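Protein spaetzle C-106 (PDB 4LXR) binds the Toll receptor as a disulfide-linked dimeric cytokine, switching on signalling for dorsal-ventral polarity in the embryo and for antifungal defence. Local coordinates at residues C[43-54]-C[95-103]. Numbering follows the deposited sequence.
Sequences QIEECEGADQPC and IPSCCKCAL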
loop_
_atom_site.group_PDB
_atom_site.type_symbol
_atom_site.label_atom_id
_atom_site.label_comp_id
_atom_site.label_asym_id
_atom_site.label_seq_id
_atom_site.Cartn_x
_atom_site.Cartn_y
_atom_site.Cartn_z
ATOM N N GLN C 43 15.359 26.020 6.820
ATOM C CA GLN C 43 14.079 26.226 7.473
ATOM C C GLN C 43 13.477 24.928 8.001
ATOM O O GLN C 43 13.575 23.867 7.379
ATOM C CB GLN C 43 13.092 26.979 6.578
ATOM C CG GLN C 43 12.380 26.146 5.540
ATOM C CD GLN C 43 11.250 26.913 4.879
ATOM O OE1 GLN C 43 10.683 27.845 5.467
ATOM N NE2 GLN C 43 10.924 26.538 3.643
ATOM N N ILE C 44 12.866 25.025 9.173
ATOM C CA ILE C 44 12.335 23.862 9.851
ATOM C C ILE C 44 10.899 24.124 10.261
ATOM O O ILE C 44 10.476 25.273 10.356
ATOM C CB ILE C 44 13.161 23.536 11.106
ATOM C CG1 ILE C 44 12.971 24.625 12.167
ATOM C CG2 ILE C 44 14.621 23.391 10.746
ATOM C CD1 ILE C 44 13.800 24.414 13.415
ATOM N N GLU C 45 10.143 23.053 10.475
ATOM C CA GLU C 45 8.816 23.173 11.060
ATOM C C GLU C 45 8.710 22.279 12.281
ATOM O O GLU C 45 8.961 21.074 12.193
ATOM C CB GLU C 45 7.730 22.812 10.047
ATOM C CG GLU C 45 6.308 23.011 10.587
ATOM C CD GLU C 45 5.254 22.847 9.514
ATOM O OE1 GLU C 45 4.359 21.976 9.662
ATOM O OE2 GLU C 45 5.337 23.594 8.516
ATOM N N GLU C 46 8.355 22.870 13.419
ATOM C CA GLU C 46 8.244 22.128 14.675
ATOM C C GLU C 46 6.845 22.219 15.234
ATOM O O GLU C 46 6.215 23.262 15.123
ATOM C CB GLU C 46 9.201 22.682 15.727
ATOM C CG GLU C 46 10.651 22.334 15.513
ATOM C CD GLU C 46 11.528 22.838 16.637
ATOM O OE1 GLU C 46 11.384 24.021 17.011
ATOM O OE2 GLU C 46 12.355 22.047 17.150
ATOM N N CYS C 47 6.368 21.132 15.840
ATOM C CA CYS C 47 5.090 21.154 16.532
ATOM C C CYS C 47 5.139 22.212 17.643
ATOM O O CYS C 47 6.128 22.302 18.371
ATOM C CB CYS C 47 4.757 19.780 17.121
ATOM S SG CYS C 47 4.510 18.450 15.896
ATOM N N GLU C 48 4.076 23.008 17.760
ATOM C CA GLU C 48 4.017 24.063 18.767
ATOM C C GLU C 48 4.011 23.470 20.174
ATOM O O GLU C 48 4.539 24.075 21.108
ATOM C CB GLU C 48 2.805 24.980 18.552
ATOM C CG GLU C 48 2.918 26.327 19.261
ATOM C CD GLU C 48 1.653 27.166 19.160
ATOM O OE1 GLU C 48 1.506 27.931 18.177
ATOM O OE2 GLU C 48 0.808 27.059 20.073
ATOM N N GLY C 49 3.428 22.284 20.325
ATOM C CA GLY C 49 3.466 21.587 21.601
ATOM C C GLY C 49 3.906 20.134 21.499
ATOM O O GLY C 49 4.075 19.607 20.400
ATOM N N ALA C 50 4.090 19.484 22.645
ATOM C CA ALA C 50 4.401 18.056 22.676
ATOM C C ALA C 50 3.164 17.210 22.996
ATOM O O ALA C 50 2.485 17.454 23.993
ATOM C CB ALA C 50 5.507 17.775 23.688
ATOM N N ASP C 51 2.878 16.228 22.143
ATOM C CA ASP C 51 1.767 15.286 22.350
ATOM C C ASP C 51 0.397 15.949 22.386
ATOM O O ASP C 51 -0.560 15.381 22.912
ATOM C CB ASP C 51 1.954 14.481 23.638
ATOM C CG ASP C 51 3.171 13.590 23.599
ATOM O OD1 ASP C 51 4.026 13.782 22.708
ATOM O OD2 ASP C 51 3.275 12.702 24.470
ATOM N N GLN C 52 0.300 17.148 21.833
ATOM C CA GLN C 52 -0.958 17.871 21.860
ATOM C C GLN C 52 -2.005 17.150 21.015
ATOM O O GLN C 52 -1.700 16.659 19.927
ATOM C CB GLN C 52 -0.750 19.309 21.385
ATOM C CG GLN C 52 0.190 20.113 22.298
ATOM C CD GLN C 52 -0.443 20.436 23.644
ATOM O OE1 GLN C 52 0.111 20.123 24.701
ATOM N NE2 GLN C 52 -1.610 21.064 23.609
ATOM N N PRO C 53 -3.237 17.046 21.537
ATOM C CA PRO C 53 -4.327 16.494 20.725
ATOM C C PRO C 53 -4.550 17.382 19.506
ATOM O O PRO C 53 -4.268 18.576 19.567
ATOM C CB PRO C 53 -5.535 16.553 21.668
ATOM C CG PRO C 53 -5.166 17.572 22.713
ATOM C CD PRO C 53 -3.684 17.440 22.885
ATOM N N CYS C 54 -5.021 16.802 18.412
ATOM C CA CYS C 54 -5.214 17.561 17.183
ATOM C C CYS C 54 -6.480 18.423 17.269
ATOM O O CYS C 54 -7.412 18.104 18.010
ATOM C CB CYS C 54 -5.291 16.610 15.969
ATOM S SG CYS C 54 -3.994 15.310 15.881
ATOM N N ILE C 95 16.115 16.768 10.478
ATOM C CA ILE C 95 15.572 18.124 10.485
ATOM C C ILE C 95 14.054 18.060 10.679
ATOM O O ILE C 95 13.366 17.412 9.896
ATOM C CB ILE C 95 15.870 18.847 9.145
ATOM C CG1 ILE C 95 17.375 18.932 8.893
ATOM C CG2 ILE C 95 15.263 20.235 9.127
ATOM C CD1 ILE C 95 18.110 19.839 9.858
ATOM N N PRO C 96 13.528 18.717 11.731
ATOM C CA PRO C 96 12.066 18.800 11.891
ATOM C C PRO C 96 11.474 19.415 10.630
ATOM O O PRO C 96 11.911 20.500 10.243
ATOM C CB PRO C 96 11.896 19.746 13.080
ATOM C CG PRO C 96 13.180 19.646 13.831
ATOM C CD PRO C 96 14.244 19.441 12.796
ATOM N N SER C 97 10.537 18.724 9.982
ATOM C CA SER C 97 10.103 19.118 8.645
ATOM C C SER C 97 8.624 19.484 8.565
ATOM O O SER C 97 8.221 20.211 7.657
ATOM C CB SER C 97 10.439 18.033 7.618
ATOM O OG SER C 97 9.911 16.783 8.020
ATOM N N CYS C 98 7.834 18.957 9.499
ATOM C CA CYS C 98 6.432 19.342 9.671
ATOM C C CYS C 98 5.787 18.637 10.863
ATOM O O CYS C 98 6.359 17.701 11.429
ATOM C CB CYS C 98 5.597 19.088 8.404
ATOM S SG CYS C 98 5.339 17.366 7.979
ATOM N N CYS C 99 4.587 19.096 11.214
ATOM C CA CYS C 99 3.818 18.568 12.331
ATOM C C CYS C 99 2.516 18.012 11.791
ATOM O O CYS C 99 1.771 18.702 11.104
ATOM C CB CYS C 99 3.516 19.691 13.325
ATOM S SG CYS C 99 2.851 19.165 14.921
ATOM N N LYS C 100 2.228 16.753 12.074
ATOM C CA LYS C 100 1.042 16.146 11.477
ATOM C C LYS C 100 0.224 15.419 12.515
ATOM O O LYS C 100 0.755 14.956 13.525
ATOM C CB LYS C 100 1.426 15.173 10.353
ATOM C CG LYS C 100 2.321 15.785 9.289
ATOM C CD LYS C 100 2.249 15.025 7.959
ATOM C CE LYS C 100 3.073 13.757 7.971
ATOM N NZ LYS C 100 2.894 13.031 6.684
ATOM N N CYS C 101 -1.063 15.290 12.238
ATOM C CA CYS C 101 -1.962 14.625 13.156
ATOM C C CYS C 101 -1.969 13.139 12.858
ATOM O O CYS C 101 -2.288 12.725 11.748
ATOM C CB CYS C 101 -3.375 15.200 13.042
ATOM S SG CYS C 101 -4.549 14.397 14.138
ATOM N N ALA C 102 -1.607 12.344 13.857
ATOM C CA ALA C 102 -1.538 10.894 13.703
ATOM C C ALA C 102 -2.793 10.238 14.275
ATOM O O ALA C 102 -3.222 10.564 15.379
ATOM C CB ALA C 102 -0.295 10.363 14.395
ATOM N N LEU C 103 -3.391 9.331 13.511
ATOM C CA LEU C 103 -4.558 8.591 13.972
ATOM C C LEU C 103 -4.156 7.148 14.276
ATOM O O LEU C 103 -3.498 6.508 13.465
ATOM C CB LEU C 103 -5.647 8.606 12.898
ATOM C CG LEU C 103 -5.975 9.968 12.280
ATOM C CD1 LEU C 103 -6.878 9.799 11.072
ATOM C CD2 LEU C 103 -6.609 10.909 13.310
#
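Two disulfides tie segment 43-54 to strand 95-102: C47 SG to C99 SG at 2.1 Å and C54 SG to C101 SG at 2.0 Å. In both bridges the strand 95-102 cysteine swings its sulfur anti to its own backbone N (chi1 -169° at C99, 179° at C101), reaching over to a partner whose sulfur lies beside its backbone N.

Polar contacts centre on E45. Its backbone N donates to P96 O (3.1 Å), from above the carbonyl plane. The extended side chain runs past C98, E45 CD lying 3.7 Å from C98 CA, and E45 OE1 accepts a hydrogen bond from C99 N (3.3 Å) on its anti side, 25° out of the carboxylate plane. OE2 makes a salt bridge to R14 and OE1 one to K100 of the second subunit, which probably favours the ionised form.

Apolar contacts gather at the other end: I44 CG2 meets I95 CG2 at 3.6 Å, the two side chains crossing at about a right angle. The aliphatic part of E46 lies side by side with the P96 ring, E46 CG to P96 CB 3.8 Å.

C98, next to C99 in the strand, forms the disulfide to C98 of the second subunit. The two intrachain bridges, with backbone 47-54 and 99-101 between their cysteines, are together with C10–C68 consistent with the Spaetzle family's cystine knot.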